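Local coordinates for protein extracellular invertase (Aspergillus kawachii, PDB 5XH8) that hydrolyses beta-fructofuranosides such as sucrose and also transfers fructosyl units with high activity, probably to build fructooligosaccharides such as 1-kestose, at residues G310-G315 with F342-W347; L372-R377 with R558-T563. All coordinates share one frame; numbering follows the deposited sequence.

Contact 1: G310-G315 with F342-W347; sequences GFLDWG and FISYVW. With NA (sodium ion), chain B.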
ATOM      1  N   GLY A 310      27.504  23.406   2.902  1.00 32.54           N
ATOM      2  CA  GLY A 310      27.169  24.698   3.485  1.00 31.56           C
ATOM      3  C   GLY A 310      25.674  24.847   3.611  1.00 31.92           C
ATOM      4  O   GLY A 310      24.942  23.849   3.529  1.00 28.75           O
ATOM      5  N   PHE A 311      25.231  26.089   3.792  1.00 29.35           N
ATOM      6  CA  PHE A 311      23.807  26.404   3.880  1.00 28.96           C
ATOM      7  C   PHE A 311      23.354  27.043   2.572  1.00 29.74           C
ATOM      8  O   PHE A 311      24.027  27.935   2.047  1.00 31.40           O
ATOM      9  CB  PHE A 311      23.520  27.354   5.038  1.00 27.67           C
ATOM     10  CG  PHE A 311      23.485  26.692   6.378  1.00 29.03           C
ATOM     11  CD1 PHE A 311      24.666  26.421   7.065  1.00 28.28           C
ATOM     12  CD2 PHE A 311      22.269  26.358   6.985  1.00 27.89           C
ATOM     13  CE1 PHE A 311      24.638  25.822   8.304  1.00 28.38           C
ATOM     14  CE2 PHE A 311      22.239  25.755   8.241  1.00 27.91           C
ATOM     15  CZ  PHE A 311      23.427  25.492   8.905  1.00 29.32           C
ATOM     16  N   LEU A 312      22.248  26.552   2.009  1.00 27.81           N
ATOM     17  CA  LEU A 312      21.555  27.254   0.942  1.00 26.78           C
ATOM     18  C   LEU A 312      20.892  28.544   1.486  1.00 24.75           C
ATOM     19  O   LEU A 312      20.747  29.560   0.761  1.00 24.92           O
ATOM     20  CB  LEU A 312      20.536  26.324   0.295  1.00 27.23           C
ATOM     21  CG  LEU A 312      19.694  26.884  -0.845  1.00 27.14           C
ATOM     22  CD1 LEU A 312      20.550  27.427  -1.983  1.00 29.74           C
ATOM     23  CD2 LEU A 312      18.767  25.801  -1.330  1.00 28.36           C
ATOM     24  N   ASP A 313      20.464  28.491   2.735  1.00 23.70           N
ATOM     25  CA  ASP A 313      20.014  29.703   3.438  1.00 24.63           C
ATOM     26  C   ASP A 313      20.194  29.501   4.931  1.00 25.29           C
ATOM     27  O   ASP A 313      19.733  28.495   5.485  1.00 26.86           O
ATOM     28  CB  ASP A 313      18.554  30.098   3.125  1.00 23.33           C
ATOM     29  CG  ASP A 313      18.264  31.544   3.521  1.00 23.74           C
ATOM     30  OD1 ASP A 313      18.020  31.789   4.724  1.00 22.86           O
ATOM     31  OD2 ASP A 313      18.334  32.440   2.656  1.00 24.40           O
ATOM     32  N   TRP A 314      20.870  30.464   5.564  1.00 26.02           N
ATOM     33  CA  TRP A 314      21.172  30.420   6.998  1.00 27.10           C
ATOM     34  C   TRP A 314      19.983  30.790   7.884  1.00 26.46           C
ATOM     35  O   TRP A 314      20.073  30.655   9.108  1.00 27.27           O
ATOM     36  CB  TRP A 314      22.392  31.326   7.341  1.00 29.84           C
ATOM     37  CG  TRP A 314      23.723  30.774   6.936  1.00 28.73           C
ATOM     38  CD1 TRP A 314      24.348  30.926   5.729  1.00 30.30           C
ATOM     39  CD2 TRP A 314      24.600  29.993   7.744  1.00 30.44           C
ATOM     40  NE1 TRP A 314      25.549  30.270   5.734  1.00 31.06           N
ATOM     41  CE2 TRP A 314      25.734  29.696   6.961  1.00 30.23           C
ATOM     42  CE3 TRP A 314      24.539  29.512   9.061  1.00 30.37           C
ATOM     43  CZ2 TRP A 314      26.797  28.939   7.446  1.00 31.00           C
ATOM     44  CZ3 TRP A 314      25.593  28.764   9.546  1.00 29.72           C
ATOM     45  CH2 TRP A 314      26.708  28.476   8.734  1.00 29.89           C
ATOM     46  N   GLY A 315      18.877  31.254   7.298  1.00 26.26           N
ATOM     47  CA  GLY A 315      17.697  31.625   8.092  1.00 25.28           C
ATOM     48  C   GLY A 315      17.183  30.496   8.966  1.00 24.86           C
ATOM     49  O   GLY A 315      17.111  29.329   8.528  1.00 24.23           O
ATOM     50  N   PHE A 342      19.671  25.620 -12.841  1.00 27.58           N
ATOM     51  CA  PHE A 342      18.970  24.982 -11.755  1.00 27.31           C
ATOM     52  C   PHE A 342      18.452  26.086 -10.821  1.00 27.62           C
ATOM     53  O   PHE A 342      19.240  26.765 -10.146  1.00 27.03           O
ATOM     54  CB  PHE A 342      19.863  24.015 -10.986  1.00 27.75           C
ATOM     55  CG  PHE A 342      19.101  23.188  -9.982  1.00 26.66           C
ATOM     56  CD1 PHE A 342      18.429  22.040 -10.383  1.00 28.20           C
ATOM     57  CD2 PHE A 342      19.028  23.577  -8.648  1.00 28.00           C
ATOM     58  CE1 PHE A 342      17.704  21.294  -9.471  1.00 28.22           C
ATOM     59  CE2 PHE A 342      18.305  22.836  -7.733  1.00 28.40           C
ATOM     60  CZ  PHE A 342      17.633  21.703  -8.145  1.00 27.48           C
ATOM     61  N   ILE A 343      17.127  26.263 -10.810  1.00 24.92           N
ATOM     62  CA  ILE A 343      16.475  27.315 -10.038  1.00 23.45           C
ATOM     63  C   ILE A 343      15.913  26.673  -8.776  1.00 24.35           C
ATOM     64  O   ILE A 343      15.145  25.702  -8.871  1.00 25.05           O
ATOM     65  CB  ILE A 343      15.342  27.954 -10.857  1.00 25.07           C
ATOM     66  CG1 ILE A 343      15.844  28.422 -12.243  1.00 24.53           C
ATOM     67  CG2 ILE A 343      14.643  29.067 -10.057  1.00 25.00           C
ATOM     68  CD1 ILE A 343      17.024  29.385 -12.218  1.00 24.73           C
ATOM     69  N   SER A 344      16.304  27.190  -7.610  1.00 23.50           N
ATOM     70  CA  SER A 344      15.820  26.735  -6.307  1.00 24.64           C
ATOM     71  C   SER A 344      15.012  27.825  -5.571  1.00 24.76           C
ATOM     72  O   SER A 344      15.451  28.995  -5.467  1.00 23.85           O
ATOM     73  CB  SER A 344      16.998  26.351  -5.423  1.00 25.54           C
ATOM     74  OG  SER A 344      16.548  25.695  -4.259  1.00 25.34           O
ATOM     75  N   TYR A 345      13.831  27.430  -5.088  1.00 24.55           N
ATOM     76  CA  TYR A 345      13.007  28.224  -4.184  1.00 22.76           C
ATOM     77  C   TYR A 345      13.104  27.641  -2.793  1.00 22.44           C
ATOM     78  O   TYR A 345      12.683  26.503  -2.538  1.00 24.20           O
ATOM     79  CB  TYR A 345      11.531  28.221  -4.613  1.00 22.93           C
ATOM     80  CG  TYR A 345      11.245  28.894  -5.917  1.00 21.90           C
ATOM     81  CD1 TYR A 345      11.418  28.214  -7.125  1.00 24.14           C
ATOM     82  CD2 TYR A 345      10.779  30.197  -5.963  1.00 22.83           C
ATOM     83  CE1 TYR A 345      11.165  28.832  -8.339  1.00 24.28           C
ATOM     84  CE2 TYR A 345      10.507  30.825  -7.160  1.00 22.41           C
ATOM     85  CZ  TYR A 345      10.706  30.146  -8.353  1.00 24.17           C
ATOM     86  OH  TYR A 345      10.447  30.752  -9.553  1.00 23.31           O
ATOM     87  N   VAL A 346      13.636  28.432  -1.882  1.00 22.91           N
ATOM     88  CA  VAL A 346      13.659  28.117  -0.464  1.00 22.22           C
ATOM     89  C   VAL A 346      12.349  28.573   0.196  1.00 22.88           C
ATOM     90  O   VAL A 346      11.825  29.616  -0.148  1.00 22.83           O
ATOM     91  CB  VAL A 346      14.838  28.841   0.209  1.00 21.74           C
ATOM     92  CG1 VAL A 346      14.865  28.603   1.724  1.00 22.11           C
ATOM     93  CG2 VAL A 346      16.150  28.381  -0.415  1.00 22.46           C
ATOM     94  N   TRP A 347      11.848  27.791   1.145  1.00 21.56           N
ATOM     95  CA  TRP A 347      10.661  28.156   1.914  1.00 22.45           C
ATOM     96  C   TRP A 347      11.085  28.994   3.111  1.00 21.65           C
ATOM     97  O   TRP A 347      12.043  28.643   3.790  1.00 22.40           O
ATOM     98  CB  TRP A 347       9.970  26.893   2.435  1.00 21.73           C
ATOM     99  CG  TRP A 347       8.739  27.041   3.282  1.00 21.27           C
ATOM    100  CD1 TRP A 347       7.690  27.871   3.068  1.00 21.10           C
ATOM    101  CD2 TRP A 347       8.419  26.282   4.454  1.00 21.55           C
ATOM    102  NE1 TRP A 347       6.737  27.682   4.029  1.00 22.28           N
ATOM    103  CE2 TRP A 347       7.159  26.715   4.899  1.00 21.89           C
ATOM    104  CE3 TRP A 347       9.082  25.280   5.177  1.00 21.84           C
ATOM    105  CZ2 TRP A 347       6.537  26.182   6.028  1.00 21.34           C
ATOM    106  CZ3 TRP A 347       8.470  24.754   6.304  1.00 22.15           C
ATOM    107  CH2 TRP A 347       7.212  25.203   6.720  1.00 22.10           C
TER
HETATM  108 NA    NA B 701      16.664  27.000   8.632  1.00 25.19          NA
HETATM  109  O   HOH W   1      18.870  26.885   7.652  1.00 26.76           O
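The chain turns a corner at L312, and the CA atoms of D313 and V346 come to 7.6 Å, with no hydrogen bond joining the two segments. This is a seam between neighbouring blades of the beta-propeller of the GH32 family. Strand 302-311 belongs to one blade sheet and strand 341-348 to the next. L312 and D313 reach the latter by side chains alone. L312 and V346 carry most of it. L312 CG is anti to the backbone N (chi1 179°), which sends the isobutyl end across to the second strand. There CD2 lies 3.8 Å from V346 CG2, the methyl of V346 that sits beside its own backbone N. The two side chains slide past each other in opposite directions. The same CD2 also lies 3.7 Å from S344 OG. A321 of strand 318-326 touches L312, S344 and V346, so the patch is shared by three parts of the chain. D313 adds a looser touch, CB to V346 CG1 at 4.2 Å. Its carboxylate has another task. OD1 accepts G315 N at 2.8 Å, closing an Asx turn. The N-H approaches on the anti side, 27° out of the carboxylate plane. S318 OG also bonds to OD1, so two partners grip this buried oxygen and fix the turn. The turn leads straight into the sodium site, which is completed by the carbonyl oxygens of H287, F316 and S318. G315 O binds the sodium ion at 2.4 Å. A water that is also a sodium ligand donates to D313 O at 2.8 Å.

Contact 2: L372-R377 with R558-T563; sequences LPRELR and RFALST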
ATOM      1  N   LEU A 372      13.159  34.434  -2.995  1.00 24.37           N
ATOM      2  CA  LEU A 372      13.385  34.736  -4.396  1.00 23.93           C
ATOM      3  C   LEU A 372      13.989  33.489  -5.100  1.00 22.67           C
ATOM      4  O   LEU A 372      14.792  32.775  -4.503  1.00 21.05           O
ATOM      5  CB  LEU A 372      14.385  35.897  -4.550  1.00 24.62           C
ATOM      6  CG  LEU A 372      14.044  37.249  -3.915  1.00 24.63           C
ATOM      7  CD1 LEU A 372      15.293  38.118  -3.936  1.00 25.22           C
ATOM      8  CD2 LEU A 372      12.858  37.876  -4.630  1.00 25.52           C
ATOM      9  N   PRO A 373      13.605  33.236  -6.356  1.00 21.96           N
ATOM     10  CA  PRO A 373      14.231  32.122  -7.061  1.00 22.30           C
ATOM     11  C   PRO A 373      15.727  32.350  -7.121  1.00 24.26           C
ATOM     12  O   PRO A 373      16.158  33.493  -7.381  1.00 25.76           O
ATOM     13  CB  PRO A 373      13.622  32.197  -8.465  1.00 21.47           C
ATOM     14  CG  PRO A 373      13.100  33.595  -8.601  1.00 22.90           C
ATOM     15  CD  PRO A 373      12.676  33.986  -7.214  1.00 22.17           C
ATOM     16  N   ARG A 374      16.508  31.295  -6.886  1.00 23.88           N
ATOM     17  CA  ARG A 374      17.965  31.395  -6.883  1.00 23.30           C
ATOM     18  C   ARG A 374      18.576  30.473  -7.956  1.00 26.86           C
ATOM     19  O   ARG A 374      18.176  29.305  -8.095  1.00 23.43           O
ATOM     20  CB  ARG A 374      18.527  31.043  -5.522  1.00 24.06           C
ATOM     21  CG  ARG A 374      18.162  32.049  -4.455  1.00 23.36           C
ATOM     22  CD  ARG A 374      18.509  31.639  -3.046  1.00 24.52           C
ATOM     23  NE  ARG A 374      18.014  32.678  -2.133  1.00 24.52           N
ATOM     24  CZ  ARG A 374      18.044  32.628  -0.805  1.00 24.15           C
ATOM     25  NH1 ARG A 374      18.537  31.584  -0.160  1.00 24.54           N
ATOM     26  NH2 ARG A 374      17.564  33.651  -0.120  1.00 25.55           N
ATOM     27  N   GLU A 375      19.513  31.037  -8.725  1.00 26.03           N
ATOM     28  CA  GLU A 375      20.392  30.277  -9.616  1.00 26.87           C
ATOM     29  C   GLU A 375      21.490  29.632  -8.792  1.00 26.63           C
ATOM     30  O   GLU A 375      22.105  30.290  -7.942  1.00 25.76           O
ATOM     31  CB  GLU A 375      20.988  31.175 -10.725  1.00 26.63           C
ATOM     32  CG  GLU A 375      19.982  31.528 -11.787  1.00 26.78           C
ATOM     33  CD  GLU A 375      20.520  32.493 -12.827  1.00 28.84           C
ATOM     34  OE1 GLU A 375      21.734  32.502 -13.003  1.00 29.60           O
ATOM     35  OE2 GLU A 375      19.738  33.212 -13.493  1.00 27.02           O
ATOM     36  N   LEU A 376      21.686  28.322  -9.004  1.00 26.75           N
ATOM     37  CA  LEU A 376      22.800  27.600  -8.406  1.00 28.28           C
ATOM     38  C   LEU A 376      23.809  27.228  -9.498  1.00 29.98           C
ATOM     39  O   LEU A 376      23.419  26.825 -10.621  1.00 29.14           O
ATOM     40  CB  LEU A 376      22.321  26.354  -7.677  1.00 28.33           C
ATOM     41  CG  LEU A 376      21.279  26.546  -6.578  1.00 28.57           C
ATOM     42  CD1 LEU A 376      21.089  25.218  -5.846  1.00 28.97           C
ATOM     43  CD2 LEU A 376      21.643  27.646  -5.593  1.00 28.37           C
ATOM     44  N   ARG A 377      25.092  27.403  -9.183  1.00 30.50           N
ATOM     45  CA  ARG A 377      26.189  27.095 -10.137  1.00 31.10           C
ATOM     46  C   ARG A 377      27.474  26.847  -9.370  1.00 30.00           C
ATOM     47  O   ARG A 377      27.552  27.139  -8.177  1.00 26.09           O
ATOM     48  CB  ARG A 377      26.379  28.232 -11.153  1.00 32.22           C
ATOM     49  CG  ARG A 377      27.007  29.513 -10.596  1.00 33.03           C
ATOM     50  CD  ARG A 377      26.976  30.655 -11.605  1.00 34.70           C
ATOM     51  NE  ARG A 377      27.672  31.855 -11.127  1.00 36.46           N
ATOM     52  CZ  ARG A 377      29.007  32.014 -11.057  1.00 40.52           C
ATOM     53  NH1 ARG A 377      29.862  31.033 -11.390  1.00 40.10           N
ATOM     54  NH2 ARG A 377      29.498  33.166 -10.597  1.00 39.91           N
ATOM     55  N   ARG A 558      27.794  33.657  -2.826  1.00 30.56           N
ATOM     56  CA  ARG A 558      27.921  32.360  -2.154  1.00 33.53           C
ATOM     57  C   ARG A 558      27.288  32.288  -0.763  1.00 33.10           C
ATOM     58  O   ARG A 558      27.516  31.340  -0.041  1.00 34.91           O
ATOM     59  CB  ARG A 558      29.406  31.966  -2.055  1.00 35.87           C
ATOM     60  CG  ARG A 558      30.256  32.848  -1.152  1.00 37.50           C
ATOM     61  CD  ARG A 558      31.743  32.683  -1.481  1.00 40.57           C
ATOM     62  NE  ARG A 558      32.615  33.184  -0.411  1.00 40.68           N
ATOM     63  CZ  ARG A 558      33.564  34.121  -0.533  1.00 43.09           C
ATOM     64  NH1 ARG A 558      33.812  34.728  -1.699  1.00 45.25           N
ATOM     65  NH2 ARG A 558      34.280  34.456   0.539  1.00 41.02           N
ATOM     66  N   PHE A 559      26.490  33.277  -0.390  1.00 32.81           N
ATOM     67  CA  PHE A 559      25.944  33.353   0.952  1.00 31.96           C
ATOM     68  C   PHE A 559      24.537  33.886   0.862  1.00 30.10           C
ATOM     69  O   PHE A 559      24.293  34.831   0.119  1.00 30.91           O
ATOM     70  CB  PHE A 559      26.766  34.289   1.811  1.00 31.22           C
ATOM     71  CG  PHE A 559      26.219  34.489   3.181  1.00 28.38           C
ATOM     72  CD1 PHE A 559      25.301  35.507   3.439  1.00 29.21           C
ATOM     73  CD2 PHE A 559      26.611  33.674   4.214  1.00 28.81           C
ATOM     74  CE1 PHE A 559      24.792  35.694   4.713  1.00 28.32           C
ATOM     75  CE2 PHE A 559      26.114  33.856   5.488  1.00 29.59           C
ATOM     76  CZ  PHE A 559      25.213  34.880   5.741  1.00 29.40           C
ATOM     77  N   ALA A 560      23.628  33.271   1.620  1.00 29.65           N
ATOM     78  CA  ALA A 560      22.261  33.788   1.780  1.00 28.87           C
ATOM     79  C   ALA A 560      21.742  33.561   3.181  1.00 26.98           C
ATOM     80  O   ALA A 560      21.893  32.474   3.729  1.00 25.22           O
ATOM     81  CB  ALA A 560      21.310  33.165   0.759  1.00 28.59           C
ATOM     82  N   LEU A 561      21.110  34.598   3.737  1.00 28.44           N
ATOM     83  CA  LEU A 561      20.494  34.565   5.060  1.00 28.98           C
ATOM     84  C   LEU A 561      19.186  35.369   4.999  1.00 28.62           C
ATOM     85  O   LEU A 561      19.211  36.569   4.672  1.00 27.97           O
ATOM     86  CB  LEU A 561      21.416  35.184   6.093  1.00 30.72           C
ATOM     87  CG  LEU A 561      20.874  35.447   7.512  1.00 34.14           C
ATOM     88  CD1 LEU A 561      20.366  34.202   8.178  1.00 35.52           C
ATOM     89  CD2 LEU A 561      21.971  36.035   8.379  1.00 37.18           C
ATOM     90  N   SER A 562      18.063  34.724   5.311  1.00 26.39           N
ATOM     91  CA  SER A 562      16.751  35.356   5.154  1.00 26.90           C
ATOM     92  C   SER A 562      15.904  35.231   6.403  1.00 25.57           C
ATOM     93  O   SER A 562      15.979  34.238   7.122  1.00 25.78           O
ATOM     94  CB  SER A 562      16.018  34.788   3.938  1.00 27.69           C
ATOM     95  OG  SER A 562      16.898  34.682   2.841  1.00 28.27           O
ATOM     96  N   THR A 563      15.081  36.243   6.646  1.00 25.28           N
ATOM     97  CA  THR A 563      14.316  36.310   7.878  1.00 25.25           C
ATOM     98  C   THR A 563      13.137  37.253   7.743  1.00 24.13           C
ATOM     99  O   THR A 563      12.936  37.849   6.676  1.00 23.78           O
ATOM    100  CB  THR A 563      15.220  36.718   9.066  1.00 27.15           C
ATOM    101  OG1 THR A 563      14.490  36.616  10.298  1.00 26.42           O
ATOM    102  CG2 THR A 563      15.744  38.167   8.880  1.00 27.74           C
TER
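R374 reaches from the propeller to A560 and S562 of the C-terminal beta-sandwich, and its guanidinium makes the whole contact. The backbones stay well apart, with the CA atoms of R374 and A560 at 10.0 Å. The arginine is extended from CG to NE, and this length spans the gap. A560 CB sits over one face of the guanidinium, 3.3 Å from R374 NH1 and 3.7 Å from R374 CZ. With OG turned beside its own backbone N (chi1 -44°), S562 comes in at the edge, in the guanidinium plane, OG lying 3.2 Å from R374 NH2. Around this first shell, polar partners hold the buried guanidinium on several sides. NH1 forms a salt bridge with D313, NH2 forms one with E552, and NE bonds to Y554 OH. These bonds should fix the rotation of the group, and the two carboxylates probably offset its buried charge. The same D313 OD2 is also hydrogen-bonded to S562 OG, so the serine belongs to this network. E552 and Y554 lie on strand 550-555, the antiparallel neighbour of strand 559-564 in the sandwich. E552 is positioned in turn by segment 372-377: its OE2 accepts a hydrogen bond from L372 N, while OE1 faces R374 NH2.

In the fold
The centres of the two contacts are only 5 Å apart, close to the centre of the folded chain. They come in series along the sequence, contact 1 closing before contact 2 opens. Strands 341-348 and 366-385 are antiparallel neighbours in one propeller sheet, where S344 N meets R374 O at 2.9 Å. Contact 1 ties that sheet to the preceding blade, and contact 2 ties it to the beta-sandwich. D313 joins them directly, its OD2 lying 2.7 Å from S562 OG. W314 adds backbone bonding to A560. The sodium-site turn, two propeller blades and the C-terminal domain thus meet in one buried region.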